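PDB 4OVQ: TRAP dicarboxylate ABC transporter, substrate-binding protein from Roseobacter denitrificans, which binds beta-D-glucuronate in the periplasm as the solute-binding component of a TRAP transport system, probably delivering it to the membrane permease. Local coordinates for residues Q136-Y141 and E256-S261. Sequence-based numbering, arbitrary orientation.
Sequences QPLAWY and EAAQES
With A139 against A258, strand 136-141 runs alongside helix 256-261, the axes of the two segments coming within 6.8 Å at 21° between their N-to-C directions. This is the alpha/beta architecture of a TRAP solute-binding protein: the strand, part of 135-141, is an edge strand of the five-stranded sheet, next to strand 234-239, and the segment of the long helix 248-282 packs against it. A139 and Q259 are the nearest CA pair, 5.3 Å apart. A258 projects its methyl at the strand, its CB 3.5 Å from L138 CB and 4.0 Å from A139 CB. The A139 methyl also packs against the helix backbone, CB to A258 O 3.4 Å. Y141 makes the polar link: with CG anti to the carbonyl carbon (chi1 -83°), its hydroxyl is carried to helix 248-282, while the side chain touches A41 and M42 of helix 37-52. A phenylalanine here lacks the hydroxyl, and S261 OG would probably be left without this donor. E234, a glucuronate-binding residue, is the backbone partner of Y141, placing this end of the strand near the sugar site. The S261 hydroxyl, also hydrogen-bonded to A41 O, sits in the ring plane at its edge and accepts the bond, Y141 OH to S261 OG, 2.8 Å.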
ATOM      1  N   GLN A 136       0.075  -9.807  12.705  1.00 10.83           N
ATOM      2  CA  GLN A 136      -0.818  -8.935  13.468  1.00 16.11           C
ATOM      3  C   GLN A 136      -0.648  -7.448  13.061  1.00 13.14           C
ATOM      4  O   GLN A 136       0.432  -6.875  13.238  1.00 11.24           O
ATOM      5  CB  GLN A 136      -0.477  -9.110  14.944  1.00 18.68           C
ATOM      6  CG  GLN A 136      -1.046  -8.097  15.881  1.00 26.17           C
ATOM      7  CD  GLN A 136      -2.413  -8.463  16.263  1.00 24.85           C
ATOM      8  OE1 GLN A 136      -2.654  -9.576  16.747  1.00 30.47           O
ATOM      9  NE2 GLN A 136      -3.355  -7.576  15.992  1.00 28.11           N
ATOM     10  N   PRO A 137      -1.685  -6.815  12.492  1.00 11.78           N
ATOM     11  CA  PRO A 137      -1.554  -5.361  12.307  1.00 10.79           C
ATOM     12  C   PRO A 137      -1.730  -4.613  13.627  1.00 13.37           C
ATOM     13  O   PRO A 137      -2.573  -4.979  14.436  1.00 16.40           O
ATOM     14  CB  PRO A 137      -2.682  -5.027  11.334  1.00 13.57           C
ATOM     15  CG  PRO A 137      -3.734  -6.044  11.713  1.00 11.53           C
ATOM     16  CD  PRO A 137      -3.001  -7.309  12.028  1.00 12.21           C
ATOM     17  N   LEU A 138      -0.870  -3.639  13.850  1.00  7.80           N
ATOM     18  CA  LEU A 138      -0.833  -2.825  15.060  1.00  8.01           C
ATOM     19  C   LEU A 138      -1.368  -1.420  14.857  1.00  9.19           C
ATOM     20  O   LEU A 138      -1.861  -0.823  15.808  1.00 10.28           O
ATOM     21  CB  LEU A 138       0.595  -2.708  15.573  1.00  9.29           C
ATOM     22  CG  LEU A 138       1.274  -4.016  15.963  1.00  8.66           C
ATOM     23  CD1 LEU A 138       2.744  -3.718  16.267  1.00 10.41           C
ATOM     24  CD2 LEU A 138       0.597  -4.674  17.175  1.00 14.37           C
ATOM     25  N   ALA A 139      -1.296  -0.895  13.642  1.00  8.11           N
ATOM     26  CA  ALA A 139      -1.799   0.424  13.310  1.00  8.40           C
ATOM     27  C   ALA A 139      -1.828   0.574  11.811  1.00  8.62           C
ATOM     28  O   ALA A 139      -1.141  -0.173  11.100  1.00  9.68           O
ATOM     29  CB  ALA A 139      -0.932   1.498  13.934  1.00  8.37           C
ATOM     30  N   TRP A 140      -2.617   1.525  11.325  1.00  8.64           N
ATOM     31  CA  TRP A 140      -2.776   1.764   9.918  1.00  8.59           C
ATOM     32  C   TRP A 140      -2.039   3.061   9.463  1.00  8.54           C
ATOM     33  O   TRP A 140      -2.163   4.139  10.071  1.00 10.14           O
ATOM     34  CB  TRP A 140      -4.263   1.909   9.548  1.00 11.28           C
ATOM     35  CG  TRP A 140      -5.148   0.770   9.938  1.00  9.35           C
ATOM     36  CD1 TRP A 140      -6.182   0.818  10.834  1.00 11.65           C
ATOM     37  CD2 TRP A 140      -5.115  -0.568   9.436  1.00 11.38           C
ATOM     38  NE1 TRP A 140      -6.768  -0.413  10.939  1.00 16.32           N
ATOM     39  CE2 TRP A 140      -6.152  -1.279  10.073  1.00 17.33           C
ATOM     40  CE3 TRP A 140      -4.315  -1.243   8.505  1.00 10.63           C
ATOM     41  CZ2 TRP A 140      -6.392  -2.633   9.832  1.00 13.39           C
ATOM     42  CZ3 TRP A 140      -4.579  -2.592   8.259  1.00  8.63           C
ATOM     43  CH2 TRP A 140      -5.603  -3.264   8.926  1.00 13.40           C
ATOM     44  N   TYR A 141      -1.327   2.957   8.352  1.00  8.20           N
ATOM     45  CA  TYR A 141      -0.676   4.096   7.724  1.00  8.31           C
ATOM     46  C   TYR A 141      -1.400   4.502   6.448  1.00 12.09           C
ATOM     47  O   TYR A 141      -2.005   3.654   5.768  1.00  9.63           O
ATOM     48  CB  TYR A 141       0.747   3.702   7.314  1.00  8.95           C
ATOM     49  CG  TYR A 141       1.847   3.765   8.346  1.00  8.38           C
ATOM     50  CD1 TYR A 141       1.624   4.090   9.683  1.00  8.04           C
ATOM     51  CD2 TYR A 141       3.155   3.515   7.940  1.00  7.20           C
ATOM     52  CE1 TYR A 141       2.689   4.141  10.585  1.00 10.39           C
ATOM     53  CE2 TYR A 141       4.209   3.567   8.816  1.00 10.24           C
ATOM     54  CZ  TYR A 141       3.981   3.884  10.122  1.00  9.01           C
ATOM     55  OH  TYR A 141       5.064   3.935  10.983  1.00 12.23           O
ATOM     56  N   GLU A 256       0.387   1.106  21.691  1.00 10.55           N
ATOM     57  CA  GLU A 256       0.410   2.553  21.878  1.00 11.81           C
ATOM     58  C   GLU A 256       1.532   3.195  21.011  1.00  9.37           C
ATOM     59  O   GLU A 256       1.332   4.189  20.303  1.00 10.71           O
ATOM     60  CB  GLU A 256       0.594   2.884  23.355  1.00 13.76           C
ATOM     61  CG  GLU A 256       0.477   4.329  23.668  1.00 13.89           C
ATOM     62  CD  GLU A 256       0.617   4.603  25.175  1.00 17.62           C
ATOM     63  OE1 GLU A 256      -0.092   3.963  25.998  1.00 23.41           O
ATOM     64  OE2 GLU A 256       1.440   5.445  25.572  1.00 19.96           O
ATOM     65  N   ALA A 257       2.717   2.576  20.999  1.00  8.99           N
ATOM     66  CA  ALA A 257       3.794   3.056  20.144  1.00  9.70           C
ATOM     67  C   ALA A 257       3.370   3.049  18.686  1.00  8.43           C
ATOM     68  O   ALA A 257       3.596   3.989  17.969  1.00  8.45           O
ATOM     69  CB  ALA A 257       5.052   2.212  20.323  1.00 10.27           C
ATOM     70  N   ALA A 258       2.770   1.947  18.253  1.00  8.25           N
ATOM     71  CA  ALA A 258       2.332   1.813  16.875  1.00  8.94           C
ATOM     72  C   ALA A 258       1.271   2.816  16.518  1.00  8.42           C
ATOM     73  O   ALA A 258       1.333   3.461  15.492  1.00  8.36           O
ATOM     74  CB  ALA A 258       1.773   0.419  16.641  1.00  7.91           C
ATOM     75  N   GLN A 259       0.277   2.946  17.383  0.52  9.80           N
ATOM     76  CA  GLN A 259      -0.803   3.892  17.127  0.52  9.99           C
ATOM     77  C   GLN A 259      -0.305   5.347  17.038  0.52  9.66           C
ATOM     78  O   GLN A 259      -0.717   6.097  16.166  0.52 11.27           O
ATOM     79  CB  GLN A 259      -1.905   3.737  18.177  0.52 12.38           C
ATOM     80  CG  GLN A 259      -2.658   2.409  18.101  0.52 17.38           C
ATOM     81  CD  GLN A 259      -3.549   2.143  19.301  0.52 14.54           C
ATOM     82  OE1 GLN A 259      -3.582   2.919  20.256  0.52 23.86           O
ATOM     83  NE2 GLN A 259      -4.280   1.050  19.252  0.52 21.44           N
ATOM     84  N   GLU A 260       0.590   5.729  17.940  1.00 10.45           N
ATOM     85  CA  GLU A 260       1.141   7.066  17.954  1.00 11.75           C
ATOM     86  C   GLU A 260       2.055   7.318  16.735  1.00  9.49           C
ATOM     87  O   GLU A 260       2.018   8.381  16.126  1.00 11.90           O
ATOM     88  CB  GLU A 260       1.825   7.314  19.292  1.00 11.62           C
ATOM     89  CG  GLU A 260       0.813   7.399  20.429  1.00 13.38           C
ATOM     90  CD  GLU A 260       1.443   7.580  21.804  1.00 19.07           C
ATOM     91  OE1 GLU A 260       2.675   7.566  21.898  1.00 16.04           O
ATOM     92  OE2 GLU A 260       0.684   7.755  22.787  1.00 19.45           O
ATOM     93  N   SER A 261       2.863   6.319  16.357  1.00  9.58           N
ATOM     94  CA  SER A 261       3.624   6.404  15.138  1.00  9.22           C
ATOM     95  C   SER A 261       2.712   6.642  13.951  1.00  9.15           C
ATOM     96  O   SER A 261       2.993   7.447  13.082  1.00  9.78           O
ATOM     97  CB  SER A 261       4.377   5.099  14.936  1.00 10.20           C
ATOM     98  OG  SER A 261       4.888   4.930  13.622  1.00 11.14           O
TER